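PDB 3AJC: flagellar motor switch protein FliG from Thermotoga maritima, which probably forms part of the switch complex at the base of the flagellar basal body, which interacts with chemotaxis proteins such as CheY and contacts motor components that determine rotation direction. Local coordinates for residues Phe7-Asp12 / Tyr34-Val39; Arg58-Glu63 / Asp93-Ile98; Asp134-Asp139 / Ser163-Glu168; Asp151-Ala156 / Lys183-Tyr188. All coordinates share one frame; numbering follows the deposited sequence.

Interaction 1 (Phe7-Asp12 / Tyr34-Val39)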
# COMPACT_ATOMS: atom_id res chain seq x y z
N PHE A 7 -14.74 -4.62 -17.12
CA PHE A 7 -14.47 -5.03 -18.50
C PHE A 7 -13.11 -4.52 -18.97
O PHE A 7 -12.74 -4.69 -20.14
CB PHE A 7 -15.58 -4.50 -19.43
CG PHE A 7 -15.62 -2.99 -19.49
CD1 PHE A 7 -16.51 -2.26 -18.70
CD2 PHE A 7 -14.65 -2.29 -20.19
CE1 PHE A 7 -16.40 -0.86 -18.59
CE2 PHE A 7 -14.53 -0.90 -20.08
CZ PHE A 7 -15.41 -0.19 -19.28
N VAL A 8 -12.36 -3.90 -18.06
CA VAL A 8 -11.06 -3.35 -18.40
C VAL A 8 -9.99 -4.37 -18.74
O VAL A 8 -9.23 -4.15 -19.67
CB VAL A 8 -10.53 -2.42 -17.29
CG1 VAL A 8 -9.02 -2.61 -17.10
CG2 VAL A 8 -10.79 -0.97 -17.69
N ARG A 9 -9.89 -5.46 -17.99
CA ARG A 9 -8.87 -6.45 -18.30
C ARG A 9 -9.26 -7.16 -19.59
O ARG A 9 -8.46 -7.88 -20.17
CB ARG A 9 -8.69 -7.45 -17.16
CG ARG A 9 -7.67 -7.02 -16.09
CD ARG A 9 -6.94 -8.21 -15.45
NE ARG A 9 -5.84 -7.79 -14.58
CZ ARG A 9 -4.92 -8.61 -14.07
NH1 ARG A 9 -4.95 -9.91 -14.33
NH2 ARG A 9 -3.96 -8.13 -13.28
N ASP A 10 -10.49 -6.93 -20.03
CA ASP A 10 -11.00 -7.52 -21.26
C ASP A 10 -10.77 -6.59 -22.44
O ASP A 10 -10.94 -6.99 -23.59
CB ASP A 10 -12.50 -7.81 -21.15
CG ASP A 10 -12.79 -9.13 -20.50
OD1 ASP A 10 -12.22 -10.15 -20.95
OD2 ASP A 10 -13.59 -9.16 -19.54
N THR A 11 -10.39 -5.35 -22.14
CA THR A 11 -10.15 -4.38 -23.20
C THR A 11 -8.71 -4.27 -23.63
O THR A 11 -7.77 -4.58 -22.90
CB THR A 11 -10.64 -2.96 -22.82
OG1 THR A 11 -9.99 -1.99 -23.65
CG2 THR A 11 -10.35 -2.65 -21.40
N ASP A 12 -8.58 -3.82 -24.87
CA ASP A 12 -7.30 -3.62 -25.51
C ASP A 12 -6.35 -2.83 -24.61
O ASP A 12 -6.78 -2.23 -23.64
CB ASP A 12 -7.53 -2.93 -26.87
CG ASP A 12 -9.01 -2.85 -27.25
OD1 ASP A 12 -9.30 -2.84 -28.46
OD2 ASP A 12 -9.87 -2.75 -26.35
N TYR A 34 -10.74 2.01 -9.44
CA TYR A 34 -11.57 0.80 -9.48
C TYR A 34 -10.83 -0.43 -10.00
O TYR A 34 -11.34 -1.55 -9.94
CB TYR A 34 -12.81 1.01 -10.35
CG TYR A 34 -13.99 1.58 -9.60
CD1 TYR A 34 -14.35 2.92 -9.74
CD2 TYR A 34 -14.74 0.78 -8.73
CE1 TYR A 34 -15.43 3.46 -9.04
CE2 TYR A 34 -15.82 1.31 -8.02
CZ TYR A 34 -16.15 2.64 -8.18
OH TYR A 34 -17.23 3.17 -7.50
N LEU A 35 -9.62 -0.23 -10.51
CA LEU A 35 -8.85 -1.33 -11.06
C LEU A 35 -7.84 -1.92 -10.08
O LEU A 35 -7.58 -1.36 -9.01
CB LEU A 35 -8.10 -0.87 -12.31
CG LEU A 35 -8.93 -0.21 -13.41
CD1 LEU A 35 -7.99 0.39 -14.46
CD2 LEU A 35 -9.88 -1.24 -14.03
N ASP A 36 -7.30 -3.06 -10.46
CA ASP A 36 -6.28 -3.71 -9.67
C ASP A 36 -5.12 -2.71 -9.82
O ASP A 36 -4.87 -2.22 -10.93
CB ASP A 36 -5.95 -5.07 -10.29
CG ASP A 36 -5.07 -5.93 -9.40
OD1 ASP A 36 -5.20 -5.82 -8.16
OD2 ASP A 36 -4.26 -6.72 -9.95
N PRO A 37 -4.43 -2.37 -8.72
CA PRO A 37 -3.31 -1.42 -8.71
C PRO A 37 -2.21 -1.60 -9.77
O PRO A 37 -1.77 -0.62 -10.38
CB PRO A 37 -2.78 -1.54 -7.28
CG PRO A 37 -4.03 -1.78 -6.49
CD PRO A 37 -4.74 -2.81 -7.35
N PRO A 38 -1.72 -2.85 -9.98
CA PRO A 38 -0.67 -3.04 -10.99
C PRO A 38 -1.18 -2.61 -12.37
O PRO A 38 -0.44 -2.07 -13.19
CB PRO A 38 -0.38 -4.54 -10.93
CG PRO A 38 -0.74 -4.90 -9.48
CD PRO A 38 -2.03 -4.12 -9.28
N VAL A 39 -2.46 -2.84 -12.59
CA VAL A 39 -3.11 -2.47 -13.84
C VAL A 39 -3.17 -0.95 -13.89
O VAL A 39 -2.79 -0.34 -14.89
CB VAL A 39 -4.53 -3.07 -13.91
CG1 VAL A 39 -5.24 -2.59 -15.17
CG2 VAL A 39 -4.45 -4.59 -13.87
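V8 and L35 make the apolar half of this contact. Their side chains cross at about a right angle. L35 CD2 rests against the CB-CG1 bond of V8, 3.5 Å from each atom. The CG1 distance is tighter than usual for two methyl carbons. V8 CG2 stands a little farther off, 3.8 Å from L35 CD2. V8 CG1 also comes within 4.2 Å of V39 CG1, so it faces both L35 and V39.

V8 opens a type I beta turn that ends at T11, in the loop that leads into helix 14-21. The other segment joins helix 25-33 to helix 37-46. The contact therefore sets the N-terminal loop of this fragment against a helix-helix junction of the FliG middle domain. Helix 37-46 begins with P37, and D36 holds the N-cap position without a capping bond from its side chain.

The charged part lies at the surface. The R9 chain bends at chi2 (-148°), which turns CD off a fully extended course. V39 CG2 meets the edge of the guanidinium, 3.6 Å from R9 NE. R9 NH2 and D36 OD2 form a long salt bridge of 3.6 Å. The two planar groups are turned 60° apart, and the oxygen lies well out of the guanidinium plane. No N-H points at it, so charge alone links the pair. Beyond the contact, the Y34 ring meets the ring of F5.

Interaction 2 (Arg58-Glu63 / Asp93-Ile98)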
# COMPACT_ATOMS: atom_id res chain seq x y z
N ARG A 58 -5.71 13.07 -7.27
CA ARG A 58 -7.16 12.92 -7.25
C ARG A 58 -7.56 11.53 -6.77
O ARG A 58 -8.62 11.35 -6.17
CB ARG A 58 -7.74 13.18 -8.64
CG ARG A 58 -7.85 14.64 -8.99
CD ARG A 58 -8.23 14.84 -10.44
NE ARG A 58 -8.29 16.25 -10.79
CZ ARG A 58 -9.26 17.07 -10.39
NH1 ARG A 58 -10.25 16.62 -9.64
NH2 ARG A 58 -9.23 18.35 -10.74
N ILE A 59 -6.72 10.54 -7.04
CA ILE A 59 -7.01 9.18 -6.60
C ILE A 59 -6.84 9.15 -5.09
O ILE A 59 -7.62 8.52 -4.36
CB ILE A 59 -6.05 8.16 -7.25
CG1 ILE A 59 -6.36 8.03 -8.75
CG2 ILE A 59 -6.18 6.80 -6.56
CD1 ILE A 59 -5.44 7.09 -9.52
N ALA A 60 -5.81 9.85 -4.62
CA ALA A 60 -5.50 9.92 -3.20
C ALA A 60 -6.59 10.65 -2.43
O ALA A 60 -6.91 10.28 -1.30
CB ALA A 60 -4.16 10.61 -3.00
N LEU A 61 -7.17 11.68 -3.04
CA LEU A 61 -8.21 12.48 -2.40
C LEU A 61 -9.57 12.30 -3.07
O LEU A 61 -10.40 13.20 -3.07
CB LEU A 61 -7.82 13.96 -2.45
CG LEU A 61 -6.44 14.35 -1.89
CD1 LEU A 61 -6.11 15.74 -2.37
CD2 LEU A 61 -6.43 14.27 -0.37
N LEU A 62 -9.78 11.11 -3.63
CA LEU A 62 -11.00 10.81 -4.36
C LEU A 62 -12.34 11.36 -3.86
O LEU A 62 -13.06 11.99 -4.62
CB LEU A 62 -11.14 9.30 -4.57
CG LEU A 62 -12.15 8.96 -5.67
CD1 LEU A 62 -11.63 9.46 -7.01
CD2 LEU A 62 -12.36 7.46 -5.72
N GLU A 63 -12.70 11.09 -2.61
CA GLU A 63 -13.98 11.60 -2.13
C GLU A 63 -13.78 12.51 -0.93
O GLU A 63 -14.69 12.76 -0.15
CB GLU A 63 -14.90 10.42 -1.77
CG GLU A 63 -15.41 9.68 -2.99
CD GLU A 63 -15.65 8.21 -2.73
OE1 GLU A 63 -16.12 7.51 -3.66
OE2 GLU A 63 -15.36 7.74 -1.61
N ASP A 93 -4.57 4.41 0.47
CA ASP A 93 -4.08 3.05 0.23
C ASP A 93 -4.01 2.72 -1.27
O ASP A 93 -3.04 2.15 -1.75
CB ASP A 93 -4.98 2.04 0.96
CG ASP A 93 -4.39 1.62 2.29
OD1 ASP A 93 -3.43 0.81 2.29
OD2 ASP A 93 -4.88 2.09 3.34
N THR A 94 -5.06 3.07 -2.00
CA THR A 94 -5.10 2.83 -3.43
C THR A 94 -3.90 3.53 -4.09
O THR A 94 -3.12 2.90 -4.82
CB THR A 94 -6.39 3.39 -4.03
OG1 THR A 94 -7.51 2.80 -3.36
CG2 THR A 94 -6.48 3.09 -5.53
N ALA A 95 -3.75 4.82 -3.81
CA ALA A 95 -2.66 5.62 -4.35
C ALA A 95 -1.29 5.00 -4.06
O ALA A 95 -0.46 4.86 -4.96
CB ALA A 95 -2.73 7.03 -3.79
N ALA A 96 -1.06 4.64 -2.80
CA ALA A 96 0.20 4.04 -2.38
C ALA A 96 0.49 2.73 -3.11
O ALA A 96 1.63 2.45 -3.46
CB ALA A 96 0.18 3.80 -0.85
N GLU A 97 -0.56 1.94 -3.31
CA GLU A 97 -0.44 0.66 -4.00
C GLU A 97 -0.07 0.89 -5.46
O GLU A 97 0.71 0.14 -6.04
CB GLU A 97 -1.76 -0.12 -3.88
CG GLU A 97 -1.91 -0.90 -2.57
CD GLU A 97 -3.36 -1.21 -2.19
OE1 GLU A 97 -4.18 -1.52 -3.08
OE2 GLU A 97 -3.68 -1.15 -0.98
N ILE A 98 -0.63 1.94 -6.05
CA ILE A 98 -0.35 2.27 -7.44
C ILE A 98 1.10 2.75 -7.54
O ILE A 98 1.84 2.36 -8.44
CB ILE A 98 -1.30 3.37 -7.94
CG1 ILE A 98 -2.73 2.80 -8.00
CG2 ILE A 98 -0.83 3.92 -9.28
CD1 ILE A 98 -3.79 3.77 -8.47
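I59 overlaps T94 with its CG2 methyl, which lies 3.9 Å from T94 CG2. The two side chains cross at about a right angle. The same I59 CG2 leans on the backbone of the next residue, 4.2 Å from A95 N. Both methyls stand anti to their own backbone N, and each is thereby placed beside its carbonyl carbon. T94 OG1, on the other branch, has a weak hydrogen bond to G90 O.

The far end of I59 does separate work. Its CD1 meets I98 CD1 tip to tip at 3.9 Å. In I59, chi2 of 177° carries CD1 straight out from the backbone, and I98 is extended in the same way. I98 also touches A40, A41 and L44 of helix 37-46.

The third touch is between two small residues. A60 CB and A95 CB are 3.9 Å apart, and A95 CB is 4.0 Å from A60 CA. The two CA atoms are only 5.3 Å apart, and methyl side chains suit so close an approach.

The contact joins the C-terminal end of helix 49-60, in the middle domain, to helix 92-100. The backbone of I59 is hydrogen-bonded to G91, just before helix 92-100. Helix 119-128 packs on A60 through L121 and I125. R58, part of the EHPQR motif important for FliM interaction, takes no part here and is hydrogen-bonded to Q26 of the same motif.

The side chains meet through methyl carbons, and I59 CG2 and A95 CB also rest on backbone atoms. These side chains give no directional bond, so their fit rests on shape and burial.

Interaction 3 (Asp134-Asp139 / Ser163-Glu168)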
# COMPACT_ATOMS: atom_id res chain seq x y z
N ASP A 134 10.00 -4.01 3.25
CA ASP A 134 10.59 -2.74 3.68
C ASP A 134 11.17 -2.85 5.10
O ASP A 134 11.96 -1.99 5.52
CB ASP A 134 9.56 -1.61 3.61
CG ASP A 134 9.31 -1.13 2.17
OD1 ASP A 134 10.27 -1.02 1.39
OD2 ASP A 134 8.14 -0.85 1.82
N ILE A 135 10.79 -3.89 5.83
CA ILE A 135 11.30 -4.11 7.18
C ILE A 135 12.83 -4.22 7.15
O ILE A 135 13.49 -4.00 8.17
CB ILE A 135 10.69 -5.38 7.82
CG1 ILE A 135 9.22 -5.13 8.14
CG2 ILE A 135 11.44 -5.76 9.11
CD1 ILE A 135 8.44 -6.36 8.57
N LEU A 136 13.38 -4.55 5.99
CA LEU A 136 14.84 -4.64 5.84
C LEU A 136 15.45 -3.24 5.92
O LEU A 136 16.64 -3.08 6.18
CB LEU A 136 15.20 -5.27 4.49
CG LEU A 136 14.91 -6.76 4.30
CD1 LEU A 136 15.18 -7.15 2.84
CD2 LEU A 136 15.77 -7.59 5.24
N LYS A 137 14.62 -2.22 5.71
CA LYS A 137 15.08 -0.84 5.78
C LYS A 137 15.22 -0.37 7.22
O LYS A 137 15.93 0.60 7.49
CB LYS A 137 14.09 0.10 5.07
CG LYS A 137 14.58 0.71 3.76
CD LYS A 137 14.60 -0.31 2.64
CE LYS A 137 15.51 0.16 1.49
NZ LYS A 137 16.76 0.81 2.02
N LEU A 138 14.55 -1.05 8.15
CA LEU A 138 14.58 -0.65 9.55
C LEU A 138 15.83 -1.08 10.31
O LEU A 138 16.43 -2.11 9.99
CB LEU A 138 13.34 -1.19 10.27
CG LEU A 138 12.00 -0.96 9.56
CD1 LEU A 138 10.85 -1.40 10.47
CD2 LEU A 138 11.86 0.51 9.19
N ASP A 139 16.22 -0.29 11.30
CA ASP A 139 17.39 -0.64 12.11
C ASP A 139 16.95 -1.65 13.16
O ASP A 139 15.77 -1.71 13.52
CB ASP A 139 17.99 0.59 12.79
CG ASP A 139 17.23 1.00 14.03
OD1 ASP A 139 16.12 1.55 13.89
OD2 ASP A 139 17.76 0.77 15.14
N SER A 163 11.48 -13.09 2.39
CA SER A 163 12.75 -13.52 1.82
C SER A 163 13.62 -14.05 2.95
O SER A 163 13.53 -13.60 4.08
CB SER A 163 13.46 -12.34 1.13
OG SER A 163 13.72 -11.29 2.05
N ASP A 164 14.47 -15.03 2.63
CA ASP A 164 15.36 -15.62 3.62
C ASP A 164 16.14 -14.56 4.38
O ASP A 164 16.39 -14.69 5.57
CB ASP A 164 16.34 -16.58 2.93
CG ASP A 164 15.66 -17.82 2.38
OD1 ASP A 164 16.36 -18.65 1.76
OD2 ASP A 164 14.43 -17.98 2.58
N GLU A 165 16.51 -13.50 3.68
CA GLU A 165 17.25 -12.42 4.30
C GLU A 165 16.38 -11.70 5.34
O GLU A 165 16.85 -11.36 6.42
CB GLU A 165 17.70 -11.45 3.22
CG GLU A 165 18.18 -10.12 3.71
CD GLU A 165 18.36 -9.16 2.56
OE1 GLU A 165 17.69 -9.39 1.53
OE2 GLU A 165 19.14 -8.19 2.68
N LEU A 166 15.12 -11.47 5.00
CA LEU A 166 14.23 -10.81 5.93
C LEU A 166 13.96 -11.76 7.08
O LEU A 166 13.81 -11.32 8.22
CB LEU A 166 12.92 -10.42 5.26
CG LEU A 166 11.87 -9.82 6.21
CD1 LEU A 166 12.48 -8.65 6.98
CD2 LEU A 166 10.66 -9.36 5.40
N LYS A 167 13.88 -13.05 6.77
CA LYS A 167 13.66 -14.06 7.80
C LYS A 167 14.77 -13.91 8.84
O LYS A 167 14.51 -13.80 10.04
CB LYS A 167 13.73 -15.47 7.22
CG LYS A 167 12.63 -15.85 6.24
CD LYS A 167 12.62 -17.37 6.04
CE LYS A 167 11.55 -17.84 5.07
NZ LYS A 167 11.83 -17.34 3.70
N GLU A 168 16.01 -13.90 8.36
CA GLU A 168 17.17 -13.77 9.21
C GLU A 168 17.20 -12.50 10.06
O GLU A 168 17.35 -12.57 11.28
CB GLU A 168 18.46 -13.87 8.38
CG GLU A 168 19.01 -15.28 8.29
CD GLU A 168 19.53 -15.79 9.63
OE1 GLU A 168 20.76 -15.89 9.80
OE2 GLU A 168 18.70 -16.07 10.53
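The carboxylate of E165 has L136 over one of its faces. L136 CD1 lies almost above E165 CD, at 3.8 Å, and 3.6 Å from E165 OE1. L136 CD2 stands on the same side of the plane. No atom of 134-139 meets the edges of the group. E165 CG stands anti to the backbone N (chi1 165°), which puts this methylene 3.8 Å from L136 CD2.

L136 also crosses L166, its CD2 lying 3.6 Å from L166 CA. I135 meets L166 at about a right angle, with CG2 3.7 Å from L166 CD1.

The residues 134-136 form a short 3-10 turn in the C-terminal domain, just past the MFVF motif of FliG. Its F130 touches I135 and its F132 touches L166. The turn packs on the first turn of helix 164-171, where S163 is the N-cap. S163 OG accepts from L166 N at 3.3 Å and is also hydrogen-bonded to E133 OE1.

An alanine at L136 would probably uncover the face of the E165 carboxylate and open a gap beside L166.

On the far side of helix 164-171, K167 NZ and D164 OD2 form a salt bridge of 2.9 Å.

Interaction 4 (Asp151-Ala156 / Lys183-Tyr188)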
# COMPACT_ATOMS: atom_id res chain seq x y z
N ASP A 151 2.15 -11.33 17.82
CA ASP A 151 1.95 -12.67 18.39
C ASP A 151 2.65 -13.72 17.54
O ASP A 151 2.84 -13.55 16.33
CB ASP A 151 0.46 -13.00 18.52
CG ASP A 151 -0.25 -13.08 17.18
OD1 ASP A 151 -0.42 -14.19 16.65
OD2 ASP A 151 -0.62 -12.01 16.65
N THR A 152 3.03 -14.80 18.19
CA THR A 152 3.74 -15.89 17.55
C THR A 152 3.14 -16.37 16.23
O THR A 152 3.86 -16.49 15.24
CB THR A 152 3.85 -17.10 18.49
OG1 THR A 152 4.54 -16.71 19.68
CG2 THR A 152 4.60 -18.26 17.82
N ARG A 153 1.84 -16.65 16.22
CA ARG A 153 1.23 -17.17 15.01
C ARG A 153 1.24 -16.20 13.83
O ARG A 153 1.45 -16.61 12.69
CB ARG A 153 -0.20 -17.63 15.27
CG ARG A 153 -0.79 -18.39 14.09
CD ARG A 153 -1.93 -19.29 14.52
NE ARG A 153 -2.21 -20.32 13.52
CZ ARG A 153 -2.88 -20.10 12.39
NH1 ARG A 153 -3.35 -18.89 12.12
NH2 ARG A 153 -3.06 -21.09 11.54
N ASP A 154 1.00 -14.93 14.09
CA ASP A 154 1.02 -13.97 12.99
C ASP A 154 2.42 -13.87 12.42
O ASP A 154 2.60 -13.74 11.21
CB ASP A 154 0.52 -12.61 13.47
CG ASP A 154 -0.98 -12.55 13.55
OD1 ASP A 154 -1.65 -13.08 12.62
OD2 ASP A 154 -1.51 -11.98 14.52
N LEU A 155 3.42 -13.95 13.30
CA LEU A 155 4.80 -13.86 12.88
C LEU A 155 5.12 -15.06 11.98
O LEU A 155 5.68 -14.89 10.90
CB LEU A 155 5.72 -13.86 14.10
CG LEU A 155 7.16 -13.39 13.96
CD1 LEU A 155 7.23 -12.14 13.08
CD2 LEU A 155 7.74 -13.11 15.36
N ALA A 156 4.75 -16.25 12.42
CA ALA A 156 5.02 -17.45 11.65
C ALA A 156 4.39 -17.37 10.27
O ALA A 156 5.03 -17.68 9.26
CB ALA A 156 4.52 -18.68 12.40
N LYS A 183 9.77 -21.15 16.43
CA LYS A 183 10.22 -22.40 15.81
C LYS A 183 9.22 -23.53 16.03
O LYS A 183 8.95 -24.32 15.12
CB LYS A 183 11.60 -22.80 16.34
CG LYS A 183 12.70 -21.83 15.97
CD LYS A 183 14.04 -22.30 16.52
CE LYS A 183 15.17 -21.38 16.08
NZ LYS A 183 16.51 -21.74 16.60
N ASP A 184 8.67 -23.60 17.24
CA ASP A 184 7.68 -24.62 17.57
C ASP A 184 6.46 -24.49 16.68
O ASP A 184 5.96 -25.48 16.15
CB ASP A 184 7.23 -24.50 19.02
CG ASP A 184 7.92 -25.49 19.91
OD1 ASP A 184 9.01 -25.16 20.42
OD2 ASP A 184 7.36 -26.60 20.10
N GLU A 185 5.97 -23.25 16.53
CA GLU A 185 4.81 -23.00 15.70
C GLU A 185 5.09 -23.46 14.27
O GLU A 185 4.31 -24.23 13.70
CB GLU A 185 4.47 -21.51 15.72
CG GLU A 185 3.36 -21.08 14.76
CD GLU A 185 2.00 -21.68 15.09
OE1 GLU A 185 0.98 -21.16 14.57
OE2 GLU A 185 1.94 -22.66 15.86
N LEU A 186 6.21 -23.02 13.71
CA LEU A 186 6.57 -23.41 12.35
C LEU A 186 6.58 -24.93 12.15
O LEU A 186 6.01 -25.44 11.19
CB LEU A 186 7.94 -22.82 11.99
CG LEU A 186 7.97 -21.29 11.99
CD1 LEU A 186 9.41 -20.78 11.93
CD2 LEU A 186 7.17 -20.78 10.80
N GLU A 187 7.21 -25.64 13.08
CA GLU A 187 7.29 -27.10 13.00
C GLU A 187 5.94 -27.80 12.92
O GLU A 187 5.78 -28.76 12.17
CB GLU A 187 8.05 -27.65 14.21
CG GLU A 187 9.54 -27.34 14.19
CD GLU A 187 10.23 -27.74 15.47
OE1 GLU A 187 11.48 -27.67 15.53
OE2 GLU A 187 9.53 -28.12 16.43
N TYR A 188 4.97 -27.32 13.69
CA TYR A 188 3.64 -27.94 13.70
C TYR A 188 2.58 -27.08 13.03
O TYR A 188 1.39 -27.22 13.32
CB TYR A 188 3.19 -28.24 15.13
CG TYR A 188 4.15 -29.10 15.90
CD1 TYR A 188 5.04 -28.54 16.82
CD2 TYR A 188 4.19 -30.48 15.72
CE1 TYR A 188 5.93 -29.32 17.54
CE2 TYR A 188 5.08 -31.28 16.43
CZ TYR A 188 5.94 -30.69 17.34
OH TYR A 188 6.82 -31.49 18.05
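The backbones of A156 and L186 come close, with 6.2 Å between their CA atoms. Around them the short helical segments 152-156 and 183-187 run 9.4 Å apart at closest approach, with 62° between their N-to-C directions. The first begins a helix, and D151 is its N-cap. D151 OD1 accepts from D154 N at 3.0 Å, with the N-H above the carboxylate plane. The second segment is the end of helix 176-187, and Y188 is the first residue to leave it.

A156 is the small residue at the crossing. Its CB touches E185 CG at 3.6 Å and L186 CD2 at 3.7 Å. T152, one turn earlier, places CG2 3.9 Å from E185 CB. The contact thus joins the start of helix 152-159 to the end of helix 176-187 in the all-helical C-terminal domain of FliG. The buried side of helix 152-159 also meets helix 194-213, where L155 packs on I204.

E185 is the central side chain. Its chain bends at chi2 (65°), which turns CD off the extended path. The E185 side chain crosses that of R153 obliquely, and OE1 does the touching. E185 OE1 is 3.3 Å from R153 CG and makes a salt bridge of 3.5 Å with R153 NE. The guanidinium and carboxylate planes are 73° apart, far from a flat, two-pronged pairing. The R153 chain is extended from CG to NE, and E185 OE1 lies against its CG and CD methylenes as well as near NE.

From the N terminus, interaction 1 closes first, setting the leading loop against the start of helix 37-46. Interaction 2 opens after it and brings helix 92-100 back to the end of helix 49-60. The two touch, with P37 CG 3.4 Å from E97 OE1, so they form one continuous part of the fold around the middle domain. Interactions 3 and 4 come later, both in the C-terminal domain. Their segments alternate along the chain, so their loops cross, and their centres are about 18 Å apart. Interaction 3 ties the 3-10 turn at 134-136 to helix 164-171, and interaction 4 ties helix 152-159 to helix 176-187. Interactions 1 and 3 lie on opposite sides of the chain's centre.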